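Local coordinates for protein diaminopimelate decarboxylase (Methanocaldococcus jannaschii, PDB 1TWI) that catalyses the pyridoxal-phosphate-dependent decarboxylation of meso-diaminopimelate to L-lysine, the last step of lysine biosynthesis, and works as a homodimer, at residues R46-T58 and Q264-L276. Sequence-based numbering, arbitrary orientation.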
# COMPACT_ATOMS: atom_id res chain seq x y z
N ARG A 46 -0.02 -19.38 23.74
CA ARG A 46 1.15 -20.17 23.39
C ARG A 46 2.45 -19.46 23.84
O ARG A 46 3.45 -20.10 24.28
CB ARG A 46 1.18 -20.44 21.88
CG ARG A 46 0.31 -21.67 21.51
CD ARG A 46 0.16 -21.83 19.98
NE ARG A 46 -0.72 -22.96 19.68
CZ ARG A 46 -1.43 -23.09 18.56
NH1 ARG A 46 -1.38 -22.17 17.63
NH2 ARG A 46 -2.27 -24.14 18.41
N TYR A 47 2.46 -18.13 23.68
CA TYR A 47 3.61 -17.39 24.17
C TYR A 47 3.73 -17.44 25.67
O TYR A 47 4.83 -17.69 26.24
CB TYR A 47 3.53 -15.92 23.74
CG TYR A 47 4.21 -15.69 22.40
CD1 TYR A 47 5.61 -15.58 22.32
CD2 TYR A 47 3.47 -15.56 21.24
CE1 TYR A 47 6.25 -15.34 21.08
CE2 TYR A 47 4.08 -15.32 20.00
CZ TYR A 47 5.46 -15.22 19.94
OH TYR A 47 6.04 -15.01 18.74
N ILE A 48 2.60 -17.29 26.34
CA ILE A 48 2.66 -17.26 27.81
C ILE A 48 3.11 -18.60 28.34
O ILE A 48 3.93 -18.67 29.23
CB ILE A 48 1.28 -16.92 28.40
CG1 ILE A 48 0.87 -15.51 27.89
CG2 ILE A 48 1.32 -17.03 29.97
CD1 ILE A 48 1.87 -14.37 28.31
N GLU A 49 2.55 -19.67 27.79
CA GLU A 49 2.90 -21.00 28.26
C GLU A 49 4.37 -21.33 27.95
O GLU A 49 5.10 -21.89 28.79
CB GLU A 49 1.98 -22.02 27.62
CG GLU A 49 2.28 -23.41 28.07
CD GLU A 49 1.75 -23.72 29.47
OE1 GLU A 49 2.07 -24.83 29.94
OE2 GLU A 49 1.02 -22.88 30.08
N ALA A 50 4.81 -20.94 26.76
CA ALA A 50 6.16 -21.22 26.38
C ALA A 50 7.18 -20.41 27.18
O ALA A 50 8.26 -20.93 27.51
CB ALA A 50 6.34 -20.96 24.90
N PHE A 51 6.87 -19.16 27.51
CA PHE A 51 7.86 -18.34 28.20
C PHE A 51 7.68 -18.16 29.72
O PHE A 51 8.48 -17.50 30.32
CB PHE A 51 7.98 -16.95 27.52
CG PHE A 51 8.72 -16.98 26.20
CD1 PHE A 51 10.08 -16.72 26.15
CD2 PHE A 51 8.06 -17.29 25.01
CE1 PHE A 51 10.78 -16.77 24.94
CE2 PHE A 51 8.75 -17.35 23.77
CZ PHE A 51 10.12 -17.09 23.73
N LYS A 52 6.68 -18.77 30.36
CA LYS A 52 6.53 -18.54 31.80
C LYS A 52 7.74 -19.08 32.57
O LYS A 52 7.99 -18.70 33.70
CB LYS A 52 5.24 -19.20 32.32
CG LYS A 52 5.23 -20.70 32.15
CD LYS A 52 3.95 -21.24 32.78
CE LYS A 52 3.61 -22.64 32.35
NZ LYS A 52 2.13 -22.88 32.66
N ARG A 53 8.45 -20.00 31.97
CA ARG A 53 9.65 -20.50 32.58
C ARG A 53 10.62 -19.32 32.95
O ARG A 53 11.36 -19.38 33.94
CB ARG A 53 10.35 -21.44 31.59
CG ARG A 53 11.69 -21.89 32.03
CD ARG A 53 12.31 -22.86 31.05
NE ARG A 53 13.69 -23.15 31.44
CZ ARG A 53 14.63 -23.48 30.56
NH1 ARG A 53 14.31 -23.55 29.27
NH2 ARG A 53 15.87 -23.68 30.95
N TRP A 54 10.65 -18.28 32.12
CA TRP A 54 11.55 -17.15 32.43
C TRP A 54 11.28 -16.60 33.82
O TRP A 54 12.19 -16.47 34.66
CB TRP A 54 11.39 -15.99 31.40
CG TRP A 54 12.43 -14.94 31.66
CD1 TRP A 54 12.24 -13.64 32.10
CD2 TRP A 54 13.82 -15.10 31.46
NE1 TRP A 54 13.48 -12.99 32.17
CE2 TRP A 54 14.44 -13.88 31.77
CE3 TRP A 54 14.62 -16.19 31.02
CZ2 TRP A 54 15.83 -13.71 31.68
CZ3 TRP A 54 15.99 -16.01 30.93
CH2 TRP A 54 16.58 -14.79 31.25
N GLU A 55 10.03 -16.26 34.09
CA GLU A 55 9.64 -15.71 35.41
C GLU A 55 9.85 -16.75 36.50
O GLU A 55 10.28 -16.42 37.59
CB GLU A 55 8.15 -15.27 35.44
CG GLU A 55 7.45 -15.23 36.88
CD GLU A 55 6.15 -16.17 37.07
OE1 GLU A 55 6.16 -17.10 37.94
OE2 GLU A 55 5.13 -15.99 36.36
N GLU A 56 9.54 -18.01 36.19
CA GLU A 56 9.69 -19.09 37.17
C GLU A 56 11.11 -19.27 37.63
O GLU A 56 11.38 -19.47 38.81
CB GLU A 56 9.22 -20.42 36.57
CG GLU A 56 7.73 -20.47 36.29
CD GLU A 56 7.30 -21.69 35.50
OE1 GLU A 56 8.18 -22.45 35.00
OE2 GLU A 56 6.06 -21.88 35.39
N GLU A 57 12.03 -19.23 36.68
CA GLU A 57 13.42 -19.45 37.04
C GLU A 57 14.27 -18.27 37.45
O GLU A 57 15.25 -18.47 38.17
CB GLU A 57 14.12 -20.20 35.91
CG GLU A 57 14.04 -21.75 36.06
CD GLU A 57 14.69 -22.46 34.89
OE1 GLU A 57 15.82 -22.05 34.55
OE2 GLU A 57 14.08 -23.40 34.31
N THR A 58 13.92 -17.06 37.00
CA THR A 58 14.71 -15.85 37.29
C THR A 58 14.01 -14.88 38.26
O THR A 58 14.62 -13.97 38.79
CB THR A 58 14.97 -15.02 35.94
OG1 THR A 58 13.71 -14.45 35.52
CG2 THR A 58 15.51 -15.89 34.82
N GLN A 264 6.28 -21.21 19.34
CA GLN A 264 6.66 -20.36 20.46
C GLN A 264 7.53 -21.16 21.43
O GLN A 264 8.48 -20.63 22.03
CB GLN A 264 5.40 -19.84 21.19
CG GLN A 264 4.60 -18.78 20.39
CD GLN A 264 3.53 -19.38 19.47
OE1 GLN A 264 3.69 -20.49 18.96
NE2 GLN A 264 2.46 -18.63 19.23
N LYS A 265 7.18 -22.42 21.63
CA LYS A 265 7.96 -23.30 22.52
C LYS A 265 9.38 -23.43 22.03
O LYS A 265 10.32 -23.39 22.84
CB LYS A 265 7.36 -24.72 22.61
CG LYS A 265 6.01 -24.73 23.30
CD LYS A 265 5.45 -26.18 23.59
CE LYS A 265 4.25 -26.10 24.54
NZ LYS A 265 3.72 -27.48 24.87
N ASP A 266 9.54 -23.63 20.73
CA ASP A 266 10.89 -23.74 20.14
C ASP A 266 11.67 -22.42 20.37
O ASP A 266 12.88 -22.42 20.71
CB ASP A 266 10.85 -24.01 18.64
CG ASP A 266 10.26 -25.37 18.32
OD1 ASP A 266 10.64 -26.33 19.02
OD2 ASP A 266 9.42 -25.46 17.38
N LEU A 267 10.98 -21.30 20.18
CA LEU A 267 11.59 -20.00 20.38
C LEU A 267 12.07 -19.81 21.84
O LEU A 267 13.17 -19.35 22.08
CB LEU A 267 10.60 -18.89 20.03
CG LEU A 267 11.22 -17.48 20.09
CD1 LEU A 267 12.27 -17.30 18.94
CD2 LEU A 267 10.03 -16.44 19.89
N ALA A 268 11.24 -20.19 22.81
CA ALA A 268 11.58 -20.04 24.21
C ALA A 268 12.70 -20.98 24.62
O ALA A 268 13.59 -20.58 25.36
CB ALA A 268 10.37 -20.31 25.08
N ASP A 269 12.69 -22.22 24.12
CA ASP A 269 13.77 -23.12 24.50
C ASP A 269 15.07 -22.45 24.06
O ASP A 269 16.07 -22.40 24.82
CB ASP A 269 13.66 -24.47 23.80
CG ASP A 269 12.52 -25.31 24.34
OD1 ASP A 269 12.15 -25.05 25.51
OD2 ASP A 269 12.01 -26.22 23.61
N ALA A 270 15.06 -21.95 22.84
CA ALA A 270 16.23 -21.30 22.28
C ALA A 270 16.69 -20.02 23.00
O ALA A 270 17.89 -19.84 23.37
CB ALA A 270 15.98 -21.02 20.78
N ILE A 271 15.75 -19.10 23.21
CA ILE A 271 16.10 -17.86 23.90
C ILE A 271 16.50 -18.06 25.36
O ILE A 271 17.55 -17.57 25.81
CB ILE A 271 14.91 -16.82 23.84
CG1 ILE A 271 14.75 -16.32 22.39
CG2 ILE A 271 15.19 -15.64 24.80
CD1 ILE A 271 13.58 -15.38 22.17
N ILE A 272 15.68 -18.80 26.10
CA ILE A 272 15.91 -18.96 27.52
C ILE A 272 17.20 -19.72 27.83
O ILE A 272 18.00 -19.26 28.68
CB ILE A 272 14.65 -19.61 28.19
CG1 ILE A 272 13.47 -18.65 28.11
CG2 ILE A 272 14.94 -19.98 29.67
CD1 ILE A 272 12.14 -19.33 28.58
N ASN A 273 17.44 -20.82 27.15
CA ASN A 273 18.68 -21.57 27.39
C ASN A 273 19.89 -20.71 26.96
O ASN A 273 20.96 -20.82 27.53
CB ASN A 273 18.65 -22.95 26.68
CG ASN A 273 17.59 -23.91 27.34
OD1 ASN A 273 17.55 -24.04 28.58
ND2 ASN A 273 16.74 -24.54 26.51
N THR A 274 19.72 -19.83 25.98
CA THR A 274 20.86 -19.02 25.60
C THR A 274 21.11 -17.97 26.67
O THR A 274 22.25 -17.82 27.14
CB THR A 274 20.70 -18.33 24.24
OG1 THR A 274 20.71 -19.33 23.22
CG2 THR A 274 21.90 -17.38 23.97
N MET A 275 20.07 -17.22 27.06
CA MET A 275 20.28 -16.17 28.07
C MET A 275 20.80 -16.71 29.42
O MET A 275 21.60 -16.03 30.08
CB MET A 275 18.97 -15.38 28.35
CG MET A 275 18.50 -14.56 27.12
SD MET A 275 16.93 -13.80 27.42
CE MET A 275 17.56 -12.44 28.44
N LEU A 276 20.35 -17.90 29.84
CA LEU A 276 20.83 -18.43 31.12
C LEU A 276 22.32 -18.80 31.15
O LEU A 276 22.88 -18.96 32.22
CB LEU A 276 20.00 -19.64 31.57
CG LEU A 276 18.56 -19.28 31.95
CD1 LEU A 276 17.81 -20.58 32.26
CD2 LEU A 276 18.53 -18.39 33.18
O HOH W 1 0.55 -19.83 17.29
O HOH W 2 11.64 -23.34 27.65
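F51 of helix 46-58 inserts its ring as a knob among L267, A268, I271 and I272 of helix 264-276. A268 CB lies over the ring centre, 3.4 Å from the centroid, a CH-pi contact. L267 CG meets the ring edge. This buried centre is the tight part. The small residues A50 and A268 let the backbones come close: A268 CB is 3.3 Å from A50 O. The axes of the two segments come within 8.4 Å and run nearly parallel, at 17°.

At one end Q264 CG lies over the face of the Y47 ring. The bend at chi2 (89°) then turns the amide toward R46 CB, 3.5 Å from Q264 NE2. The amide stands steeply to the Y47 ring, 75° between planes. Y47 OH is hydrogen-bonded to S294 OG. At the other end W54 meets M275 obliquely in a Met-aromatic contact, SD 4.5 Å from the centroid of the six-membered ring. L276 fits among R53, W54, E57 and T58.

The outer side is looser and polar, and waters join the helices there. R53 runs out extended, with I272 CG2 under one face of its guanidinium. R53 NH2 gives N273 OD1 a fairly straight 2.9 Å bond. R53 NE forms a salt bridge with E57 OE2, 2.9 Å, within the same helix. These two bonds hold the guanidinium in place. One water joins R53 NH1 to D269 OD1; another joins R46 NH1 to Q264 NE2, while R46 NH2 forms a salt bridge with D5.

On the inner side F51, W54 and M275 rest on strand 286-289. Y47 touches P291 near the cofactor. Such neighbouring helices outside a parallel strand are typical of this family's pyridoxal-phosphate-binding TIM-type barrel.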